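Local coordinates for extracellular solute-binding protein (Conexibacter woesei, PDB 4P98) that probably binds a small solute outside the cell and hands it to an ABC transporter, as a lipoprotein of the BMP family, at residues P154-L157 and A158-G162; T122-F125 and G126-G129; E257-A261 and G262-R266; D247-P250 and T251-Y255. All coordinates share one frame; numbering follows the deposited sequence.

Overall arrangement
The four contacts form two neighbouring pairs in a two-lobed fold. Contacts 1 and 2 touch, their centres about 9 Å apart, where the start of helix 125-137 packs against the start of helix 154-170. Contacts 4 and 3 mark the beginning and end of a single helix, 249-261, and touch through Phe264 and Tyr255. Contacts 1, 2 and 4 are partly buried, whereas contact 3 is a surface contact whose centre lies about 26 Å from that of the chain. Their chemistry follows their place: contact 1 is a regular helical turn with a side-chain hydroxyl added, contacts 2 and 4 start helices, each with a water bridge (in contact 2 for one conformer of Asp124), and contact 3 ends one in a Schellman motif.

Contact 1. Residues P154-L157 and A158-G162; sequences PFVL and ATHKG
With chi1 at -58°, Thr159 holds OG1 beside its own backbone N and turns the hydroxyl back along the helix, onto the carbonyl of Phe155. Thr159 OG1 donates to Phe155 O at 2.8 Å, and Thr159 N makes the usual helical bond to Phe155 O at 3.0 Å. The two donors reach this oxygen from opposite faces of the carbonyl plane, each tilted out of it, and one acceptor is gripped twice.

On another side of the helix, Val156 and His160 lie alongside each other and point the same way. CG1 of Val156 stands anti to the backbone N (chi1 178°), which brings it 4.0 Å from His160 CD2. At its edge and near its plane the same imidazole meets the backbone, with His160 CD2 3.3 Å from Val156 O. That oxygen also accepts from His160 N at 3.0 Å. Two further turn bonds, Ala158 N to Pro154 O and Lys161 N to Leu157 O, continue the regular pattern.

The other methyl of Val156, CG2, lies over one face of the Phe155 ring, offset toward its rim, and this ring in turn meets Phe125. The turn belongs to the beta-alpha-beta unit formed by strand 144-149, helix 154-170 and strand 175-180, and Tyr180 of the last strand packs on Val156 and His160. Both imidazole nitrogens are hydrogen-bonded, ND1 to Glu178 and NE2 to Thr208, which fixes the rotation of the ring; the nearby carboxylate would be expected to polarise it and probably to raise its basicity.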
loop_
_atom_site.group_PDB
_atom_site.type_symbol
_atom_site.label_atom_id
_atom_site.label_comp_id
_atom_site.label_asym_id
_atom_site.label_seq_id
_atom_site.Cartn_x
_atom_site.Cartn_y
_atom_site.Cartn_z
ATOM N N PRO A 154 -7.027 15.095 -0.005
ATOM C CA PRO A 154 -7.807 14.378 0.992
ATOM C C PRO A 154 -7.244 13.011 1.432
ATOM O O PRO A 154 -7.193 12.754 2.628
ATOM C CB PRO A 154 -9.185 14.244 0.326
ATOM C CG PRO A 154 -9.272 15.425 -0.578
ATOM C CD PRO A 154 -7.877 15.599 -1.106
ATOM N N PHE A 155 -6.794 12.161 0.515
ATOM C CA PHE A 155 -6.275 10.844 0.908
ATOM C C PHE A 155 -4.970 10.951 1.706
ATOM O O PHE A 155 -4.713 10.123 2.565
ATOM C CB PHE A 155 -6.121 9.881 -0.293
ATOM C CG PHE A 155 -4.916 10.140 -1.172
ATOM C CD1 PHE A 155 -4.970 11.077 -2.205
ATOM C CD2 PHE A 155 -3.746 9.409 -1.006
ATOM C CE1 PHE A 155 -3.871 11.304 -3.020
ATOM C CE2 PHE A 155 -2.647 9.625 -1.823
ATOM C CZ PHE A 155 -2.711 10.578 -2.827
ATOM N N VAL A 156 -4.148 11.964 1.411
ATOM C CA VAL A 156 -2.924 12.186 2.161
ATOM C C VAL A 156 -3.247 12.654 3.591
ATOM O O VAL A 156 -2.709 12.123 4.565
ATOM C CB VAL A 156 -2.006 13.205 1.446
ATOM C CG1 VAL A 156 -0.755 13.474 2.269
ATOM C CG2 VAL A 156 -1.641 12.679 0.076
ATOM N N LEU A 157 -4.140 13.627 3.715
ATOM C CA LEU A 157 -4.583 14.113 5.035
ATOM C C LEU A 157 -5.222 12.982 5.868
ATOM O O LEU A 157 -5.021 12.892 7.089
ATOM C CB LEU A 157 -5.559 15.275 4.870
ATOM C CG LEU A 157 -5.014 16.571 4.259
ATOM C CD1 LEU A 157 -6.129 17.583 4.051
ATOM C CD2 LEU A 157 -3.923 17.153 5.139
ATOM N N ALA A 158 -5.950 12.100 5.197
ATOM C CA ALA A 158 -6.528 10.921 5.859
ATOM C C ALA A 158 -5.434 9.956 6.364
ATOM O O ALA A 158 -5.511 9.445 7.503
ATOM C CB ALA A 158 -7.494 10.208 4.929
ATOM N N THR A 159 -4.415 9.732 5.536
ATOM C CA THR A 159 -3.294 8.888 5.922
ATOM C C THR A 159 -2.639 9.436 7.189
ATOM O O THR A 159 -2.349 8.683 8.128
ATOM C CB THR A 159 -2.241 8.780 4.797
ATOM O OG1 THR A 159 -2.852 8.263 3.591
ATOM C CG2 THR A 159 -1.114 7.851 5.207
ATOM N N HIS A 160 -2.403 10.746 7.203
ATOM C CA HIS A 160 -1.775 11.415 8.344
ATOM C C HIS A 160 -2.636 11.445 9.597
ATOM O O HIS A 160 -2.107 11.347 10.716
ATOM C CB HIS A 160 -1.345 12.821 7.964
ATOM C CG HIS A 160 -0.077 12.843 7.178
ATOM N ND1 HIS A 160 1.081 13.419 7.650
ATOM C CD2 HIS A 160 0.233 12.312 5.975
ATOM C CE1 HIS A 160 2.043 13.264 6.758
ATOM N NE2 HIS A 160 1.557 12.592 5.735
ATOM N N LYS A 161 -3.944 11.601 9.423
ATOM C CA LYS A 161 -4.878 11.488 10.548
ATOM C C LYS A 161 -4.785 10.078 11.150
ATOM O O LYS A 161 -4.817 9.916 12.374
ATOM C CB LYS A 161 -6.305 11.835 10.100
ATOM C CG LYS A 161 -7.264 12.151 11.231
ATOM C CD LYS A 161 -8.556 12.768 10.718
ATOM C CE LYS A 161 -9.492 13.129 11.860
ATOM N NZ LYS A 161 -10.818 13.569 11.343
ATOM N N GLY A 162 -4.640 9.072 10.289
ATOM C CA GLY A 162 -4.402 7.692 10.708
ATOM C C GLY A 162 -3.142 7.499 11.529
ATOM O O GLY A 162 -3.170 6.854 12.585
#

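Contact 2. Residues T122-F125 and G126-G129; sequences TYDF and GQLG
Gly126 turns the chain out of the strand, and Gln127 N then donates back to Asp124 O at 3.0 Å, from well above the carbonyl plane (55° out of it) and not along a lone pair. The side chain of Gln127 runs out extended, and NE2 gives a hydrogen bond to a water at 2.8 Å. In the conformer of Asp124 described, one of two, the same water donates to OD2, a bridge that need not hold for the other. The amide oxygen OE1 is taken by Leu273 N, so both ends of the amide are held.

Leu128 comes next, with CB 3.5 Å from Phe125 O. Its CD1 reaches the edge of the Tyr123 ring, close to the ring plane, 3.8 Å from CE2. The ring is brought there by chi1 of 69°, which sets Tyr123 CG between the backbone N and the carbonyl carbon. Gly129 closes the turn, its N donating to Phe125 O at 3.2 Å in the carbonyl plane and nearly straight (168°). Bare of side chain, Gly129 is packed upon by Thr159 CG2.

Here the chain leaves strand 118-123 of the six-stranded sheet and enters helix 125-137 within a short turn, a link consistent with one of the interdomain crossovers of periplasmic-binding-protein folds.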
loop_
_atom_site.group_PDB
_atom_site.type_symbol
_atom_site.label_atom_id
_atom_site.label_comp_id
_atom_site.label_asym_id
_atom_site.label_seq_id
_atom_site.Cartn_x
_atom_site.Cartn_y
_atom_site.Cartn_z
ATOM N N THR A 122 -10.725 -2.779 -2.882
ATOM C CA THR A 122 -10.458 -1.478 -2.316
ATOM C C THR A 122 -9.649 -1.624 -1.014
ATOM O O THR A 122 -9.489 -2.731 -0.478
ATOM C CB THR A 122 -11.767 -0.711 -2.055
ATOM O OG1 THR A 122 -11.475 0.652 -1.724
ATOM C CG2 THR A 122 -12.547 -1.328 -0.931
ATOM N N TYR A 123 -9.125 -0.494 -0.546
ATOM C CA TYR A 123 -8.491 -0.373 0.755
ATOM C C TYR A 123 -8.620 1.058 1.239
ATOM O O TYR A 123 -8.935 1.963 0.459
ATOM C CB TYR A 123 -7.022 -0.770 0.711
ATOM C CG TYR A 123 -6.111 0.201 -0.061
ATOM C CD1 TYR A 123 -6.143 0.272 -1.454
ATOM C CD2 TYR A 123 -5.210 1.019 0.610
ATOM C CE1 TYR A 123 -5.295 1.142 -2.155
ATOM C CE2 TYR A 123 -4.362 1.882 -0.083
ATOM C CZ TYR A 123 -4.410 1.935 -1.461
ATOM O OH TYR A 123 -3.568 2.803 -2.142
ATOM N N ASP A 124 -8.381 1.260 2.525
ATOM C CA ASP A 124 -8.528 2.579 3.138
ATOM C C ASP A 124 -7.140 3.132 3.475
ATOM O O ASP A 124 -6.383 2.516 4.232
ATOM C CB ASP A 124 -9.393 2.501 4.403
ATOM C CG ASP A 124 -10.885 2.293 4.107
ATOM O OD1 ASP A 124 -11.381 2.683 3.029
ATOM O OD2 ASP A 124 -11.579 1.740 4.980
ATOM N N PHE A 125 -6.817 4.294 2.907
ATOM C CA PHE A 125 -5.521 4.949 3.139
ATOM C C PHE A 125 -5.262 5.175 4.623
ATOM O O PHE A 125 -4.156 4.967 5.108
ATOM C CB PHE A 125 -5.454 6.285 2.393
ATOM C CG PHE A 125 -5.332 6.133 0.907
ATOM C CD1 PHE A 125 -4.119 5.776 0.341
ATOM C CD2 PHE A 125 -6.425 6.346 0.078
ATOM C CE1 PHE A 125 -3.993 5.627 -1.032
ATOM C CE2 PHE A 125 -6.308 6.205 -1.298
ATOM C CZ PHE A 125 -5.090 5.842 -1.850
ATOM N N GLY A 126 -6.307 5.565 5.337
ATOM C CA GLY A 126 -6.227 5.795 6.774
ATOM C C GLY A 126 -5.667 4.611 7.546
ATOM O O GLY A 126 -5.017 4.805 8.565
ATOM N N GLN A 127 -5.912 3.388 7.059
ATOM C CA GLN A 127 -5.418 2.170 7.722
ATOM C C GLN A 127 -3.925 1.936 7.573
ATOM O O GLN A 127 -3.294 1.427 8.497
ATOM C CB GLN A 127 -6.184 0.930 7.270
ATOM C CG GLN A 127 -7.578 0.893 7.866
ATOM C CD GLN A 127 -8.188 -0.492 7.921
ATOM O OE1 GLN A 127 -7.531 -1.492 7.686
ATOM N NE2 GLN A 127 -9.471 -0.541 8.223
ATOM N N LEU A 128 -3.365 2.274 6.420
ATOM C CA LEU A 128 -1.910 2.274 6.266
ATOM C C LEU A 128 -1.301 3.253 7.255
ATOM O O LEU A 128 -0.307 2.937 7.920
ATOM C CB LEU A 128 -1.490 2.678 4.857
ATOM C CG LEU A 128 -1.900 1.801 3.683
ATOM C CD1 LEU A 128 -1.541 2.551 2.397
ATOM C CD2 LEU A 128 -1.212 0.448 3.706
ATOM N N GLY A 129 -1.899 4.434 7.367
ATOM C CA GLY A 129 -1.441 5.424 8.327
ATOM C C GLY A 129 -1.518 4.903 9.750
ATOM O O GLY A 129 -0.554 5.004 10.512
HETATM O O HOH W 1 -11.109 1.607 7.532
#

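Contact 3. Residues E257-A261 and G262-R266; sequences EQIRA and GTFGR
Gln258, Gly262 and Phe264 carry the turn that ends helix 249-261. Gly262 leaves the helix with a positive phi of 76°, and a Schellman motif closes behind it. Thr263 N reaches back to Gln258 O at 2.8 Å, tilted moderately from the carbonyl plane, while Gly262 N gives a longer bond of 3.3 Å to Ile259 O from far above that carbonyl plane. Thr263 OG1 adds a weak bond to Gln258 O at 3.4 Å; its side chain crosses that of Gln258 at about a right angle.

Phe264 then folds back beside the helix. CG lies anti to its own N (chi1 -167°), and the ring runs alongside Ile259, pointing the same way, with CD2 3.8 Å from Ile259 CG1. Its CB meets Gln258 CB at 3.9 Å. Beyond the turn the ring also packs on Leu78, His101 and Tyr255. With an alanine here, a gap would probably open beside Ile259, and the chain after the turn would lose its apolar hold on the helix.

A water donates to Ala261 O at 3.0 Å. The helix end is thus closed by polar backbone bonds, while apolar contact of Phe264 with Ile259 probably helps hold the loop that leads to strand 268-271.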
loop_
_atom_site.group_PDB
_atom_site.type_symbol
_atom_site.label_atom_id
_atom_site.label_comp_id
_atom_site.label_asym_id
_atom_site.label_seq_id
_atom_site.Cartn_x
_atom_site.Cartn_y
_atom_site.Cartn_z
ATOM N N GLU A 257 -8.428 -19.549 -8.340
ATOM C CA GLU A 257 -9.393 -20.558 -7.886
ATOM C C GLU A 257 -10.782 -20.355 -8.482
ATOM O O GLU A 257 -11.450 -21.318 -8.880
ATOM C CB GLU A 257 -9.457 -20.593 -6.363
ATOM C CG GLU A 257 -8.289 -21.348 -5.749
ATOM C CD GLU A 257 -8.363 -22.833 -6.079
ATOM O OE1 GLU A 257 -9.259 -23.525 -5.537
ATOM O OE2 GLU A 257 -7.563 -23.298 -6.909
ATOM N N GLN A 258 -11.212 -19.106 -8.549
ATOM C CA GLN A 258 -12.491 -18.769 -9.148
ATOM C C GLN A 258 -12.537 -19.176 -10.610
ATOM O O GLN A 258 -13.523 -19.749 -11.068
ATOM C CB GLN A 258 -12.762 -17.276 -9.026
ATOM C CG GLN A 258 -13.121 -16.821 -7.636
ATOM C CD GLN A 258 -13.129 -15.307 -7.523
ATOM O OE1 GLN A 258 -13.783 -14.616 -8.316
ATOM N NE2 GLN A 258 -12.416 -14.785 -6.533
ATOM N N ILE A 259 -11.472 -18.869 -11.341
ATOM C CA ILE A 259 -11.400 -19.214 -12.762
ATOM C C ILE A 259 -11.430 -20.736 -12.923
ATOM O O ILE A 259 -12.154 -21.259 -13.754
ATOM C CB ILE A 259 -10.148 -18.589 -13.404
ATOM C CG1 ILE A 259 -10.369 -17.082 -13.557
ATOM C CG2 ILE A 259 -9.828 -19.218 -14.750
ATOM C CD1 ILE A 259 -9.089 -16.307 -13.751
ATOM N N ARG A 260 -10.676 -21.441 -12.088
ATOM C CA ARG A 260 -10.620 -22.899 -12.170
ATOM C C ARG A 260 -11.963 -23.564 -11.844
ATOM O O ARG A 260 -12.296 -24.584 -12.437
ATOM C CB ARG A 260 -9.478 -23.433 -11.300
ATOM C CG ARG A 260 -8.116 -23.242 -11.974
ATOM C CD ARG A 260 -6.934 -23.287 -11.014
ATOM N NE ARG A 260 -5.666 -23.169 -11.744
ATOM C CZ ARG A 260 -4.505 -22.745 -11.239
ATOM N NH1 ARG A 260 -4.397 -22.376 -9.973
ATOM N NH2 ARG A 260 -3.430 -22.687 -12.022
ATOM N N ALA A 261 -12.745 -22.970 -10.947
ATOM C CA ALA A 261 -14.050 -23.521 -10.552
ATOM C C ALA A 261 -15.211 -22.993 -11.385
ATOM O O ALA A 261 -16.318 -23.481 -11.249
ATOM C CB ALA A 261 -14.323 -23.233 -9.089
ATOM N N GLY A 262 -14.968 -21.982 -12.218
ATOM C CA GLY A 262 -16.033 -21.333 -12.956
ATOM C C GLY A 262 -16.885 -20.383 -12.136
ATOM O O GLY A 262 -18.031 -20.147 -12.485
ATOM N N THR A 263 -16.338 -19.829 -11.053
ATOM C CA THR A 263 -17.108 -18.950 -10.163
ATOM C C THR A 263 -16.676 -17.475 -10.193
ATOM O O THR A 263 -17.105 -16.679 -9.368
ATOM C CB THR A 263 -16.981 -19.423 -8.709
ATOM O OG1 THR A 263 -15.595 -19.460 -8.341
ATOM C CG2 THR A 263 -17.592 -20.797 -8.552
ATOM N N PHE A 264 -15.826 -17.106 -11.133
ATOM C CA PHE A 264 -15.301 -15.744 -11.185
ATOM C C PHE A 264 -16.364 -14.704 -11.478
ATOM O O PHE A 264 -17.251 -14.925 -12.296
ATOM C CB PHE A 264 -14.183 -15.651 -12.230
ATOM C CG PHE A 264 -13.372 -14.383 -12.138
ATOM C CD1 PHE A 264 -13.850 -13.194 -12.687
ATOM C CD2 PHE A 264 -12.137 -14.372 -11.507
ATOM C CE1 PHE A 264 -13.115 -12.015 -12.590
ATOM C CE2 PHE A 264 -11.397 -13.199 -11.406
ATOM C CZ PHE A 264 -11.888 -12.021 -11.957
ATOM N N GLY A 265 -16.278 -13.570 -10.800
ATOM C CA GLY A 265 -17.076 -12.399 -11.151
ATOM C C GLY A 265 -17.839 -11.794 -9.980
ATOM O O GLY A 265 -18.400 -12.507 -9.141
ATOM N N ARG A 266 -17.859 -10.469 -9.941
ATOM C CA ARG A 266 -18.619 -9.692 -8.964
ATOM C C ARG A 266 -18.214 -9.855 -7.499
ATOM O O ARG A 266 -18.916 -9.381 -6.620
ATOM C CB ARG A 266 -20.136 -9.875 -9.174
ATOM C CG ARG A 266 -20.593 -9.015 -10.335
ATOM C CD ARG A 266 -22.002 -9.250 -10.816
ATOM N NE ARG A 266 -22.318 -8.212 -11.805
ATOM C CZ ARG A 266 -23.412 -8.174 -12.563
ATOM N NH1 ARG A 266 -23.577 -7.175 -13.419
ATOM N NH2 ARG A 266 -24.325 -9.127 -12.491
HETATM O O HOH W 2 -19.223 -22.970 -11.044
#

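Contact 4. Residues D247-P250 and T251-Y255; sequences DLLP and TYQSY
Leu248 and Tyr252 meet in a CH-pi contact: CB of Leu248 lies over one face of the ring, 4.2 Å from its centroid and 14° off the normal. Leu249 carries CG anti to its backbone N (chi1 -179°), which lays its branched end obliquely against the amide group of Gln253, CG 3.6 Å from Gln253 CD. Under these side chains run helical bonds, both almost straight: Tyr252 N to Leu248 O at 2.9 Å and Gln253 N to Leu249 O at 2.8 Å.

Further out, NE2 of Gln253 is hydrogen-bonded to Asp48. A leucine in place of the glutamine would probably leave the Asp48 carboxylate without this donor. Asp247, ahead of the first turn, caps Leu249 N through OD1 at 3.2 Å, met from above the carboxylate plane. A water joins the preceding backbone to the helix: it donates to Asp247 O at 2.6 Å and is hydrogen-bonded to Thr251 OG1 at 2.7 Å.

Helix 34-45 supplies Ala41 against Leu248 and Tyr252, and Trp121 and Leu271 also touch Leu248. The first turn therefore combines a polar start, where the carboxylate would probably be stabilised by the helix end, with an apolar flank facing the six-stranded sheet.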
loop_
_atom_site.group_PDB
_atom_site.type_symbol
_atom_site.label_atom_id
_atom_site.label_comp_id
_atom_site.label_asym_id
_atom_site.label_seq_id
_atom_site.Cartn_x
_atom_site.Cartn_y
_atom_site.Cartn_z
ATOM N N ASP A 247 -0.957 -6.712 0.730
ATOM C CA ASP A 247 -0.658 -8.067 0.291
ATOM C C ASP A 247 -1.756 -8.506 -0.655
ATOM O O ASP A 247 -2.854 -8.903 -0.217
ATOM C CB ASP A 247 -0.566 -9.026 1.486
ATOM C CG ASP A 247 -0.185 -10.441 1.074
ATOM O OD1 ASP A 247 0.178 -10.675 -0.105
ATOM O OD2 ASP A 247 -0.281 -11.341 1.935
ATOM N N LEU A 248 -1.470 -8.451 -1.952
ATOM C CA LEU A 248 -2.465 -8.816 -2.959
ATOM C C LEU A 248 -2.479 -10.300 -3.286
ATOM O O LEU A 248 -3.344 -10.747 -4.040
ATOM C CB LEU A 248 -2.262 -7.997 -4.227
ATOM C CG LEU A 248 -2.935 -6.621 -4.126
ATOM C CD1 LEU A 248 -2.237 -5.596 -4.994
ATOM C CD2 LEU A 248 -4.408 -6.725 -4.499
ATOM N N LEU A 249 -1.540 -11.066 -2.732
ATOM C CA LEU A 249 -1.417 -12.476 -3.116
ATOM C C LEU A 249 -2.692 -13.278 -2.807
ATOM O O LEU A 249 -3.167 -13.971 -3.686
ATOM C CB LEU A 249 -0.156 -13.142 -2.543
ATOM C CG LEU A 249 0.005 -14.607 -2.945
ATOM C CD1 LEU A 249 0.138 -14.791 -4.452
ATOM C CD2 LEU A 249 1.183 -15.231 -2.221
ATOM N N PRO A 250 -3.271 -13.156 -1.591
ATOM C CA PRO A 250 -4.523 -13.924 -1.353
ATOM C C PRO A 250 -5.639 -13.591 -2.353
ATOM O O PRO A 250 -6.351 -14.495 -2.828
ATOM C CB PRO A 250 -4.924 -13.512 0.061
ATOM C CG PRO A 250 -3.615 -13.217 0.734
ATOM C CD PRO A 250 -2.751 -12.574 -0.340
ATOM N N THR A 251 -5.772 -12.311 -2.694
ATOM C CA THR A 251 -6.753 -11.889 -3.686
ATOM C C THR A 251 -6.471 -12.535 -5.051
ATOM O O THR A 251 -7.367 -13.094 -5.678
ATOM C CB THR A 251 -6.800 -10.354 -3.804
ATOM O OG1 THR A 251 -7.200 -9.794 -2.548
ATOM C CG2 THR A 251 -7.772 -9.911 -4.897
ATOM N N TYR A 252 -5.223 -12.467 -5.504
ATOM C CA TYR A 252 -4.839 -13.078 -6.774
ATOM C C TYR A 252 -5.020 -14.595 -6.789
ATOM O O TYR A 252 -5.433 -15.172 -7.801
ATOM C CB TYR A 252 -3.378 -12.751 -7.102
ATOM C CG TYR A 252 -3.095 -11.307 -7.534
ATOM C CD1 TYR A 252 -4.096 -10.339 -7.601
ATOM C CD2 TYR A 252 -1.797 -10.915 -7.844
ATOM C CE1 TYR A 252 -3.803 -9.028 -7.973
ATOM C CE2 TYR A 252 -1.499 -9.616 -8.220
ATOM C CZ TYR A 252 -2.507 -8.673 -8.286
ATOM O OH TYR A 252 -2.200 -7.371 -8.662
ATOM N N GLN A 253 -4.669 -15.245 -5.683
ATOM C CA GLN A 253 -4.882 -16.697 -5.556
ATOM C C GLN A 253 -6.359 -17.045 -5.681
ATOM O O GLN A 253 -6.736 -17.999 -6.370
ATOM C CB GLN A 253 -4.306 -17.200 -4.236
ATOM C CG GLN A 253 -2.788 -17.221 -4.257
ATOM C CD GLN A 253 -2.187 -17.494 -2.901
ATOM O OE1 GLN A 253 -2.730 -17.088 -1.871
ATOM N NE2 GLN A 253 -1.045 -18.164 -2.890
ATOM N N SER A 254 -7.193 -16.231 -5.057
ATOM C CA SER A 254 -8.645 -16.409 -5.130
ATOM C C SER A 254 -9.144 -16.260 -6.573
ATOM O O SER A 254 -10.016 -17.022 -7.019
ATOM C CB SER A 254 -9.361 -15.427 -4.200
ATOM O OG SER A 254 -10.776 -15.600 -4.281
ATOM N N TYR A 255 -8.594 -15.296 -7.306
ATOM C CA TYR A 255 -8.910 -15.171 -8.735
ATOM C C TYR A 255 -8.632 -16.452 -9.532
ATOM O O TYR A 255 -9.440 -16.861 -10.369
ATOM C CB TYR A 255 -8.112 -14.021 -9.374
ATOM C CG TYR A 255 -8.443 -12.615 -8.908
ATOM C CD1 TYR A 255 -9.648 -12.305 -8.289
ATOM C CD2 TYR A 255 -7.540 -11.574 -9.131
ATOM C CE1 TYR A 255 -9.933 -11.010 -7.882
ATOM C CE2 TYR A 255 -7.824 -10.279 -8.735
ATOM C CZ TYR A 255 -9.019 -9.990 -8.132
ATOM O OH TYR A 255 -9.280 -8.689 -7.750
HETATM O O HOH W 3 -5.167 -9.957 -0.806
#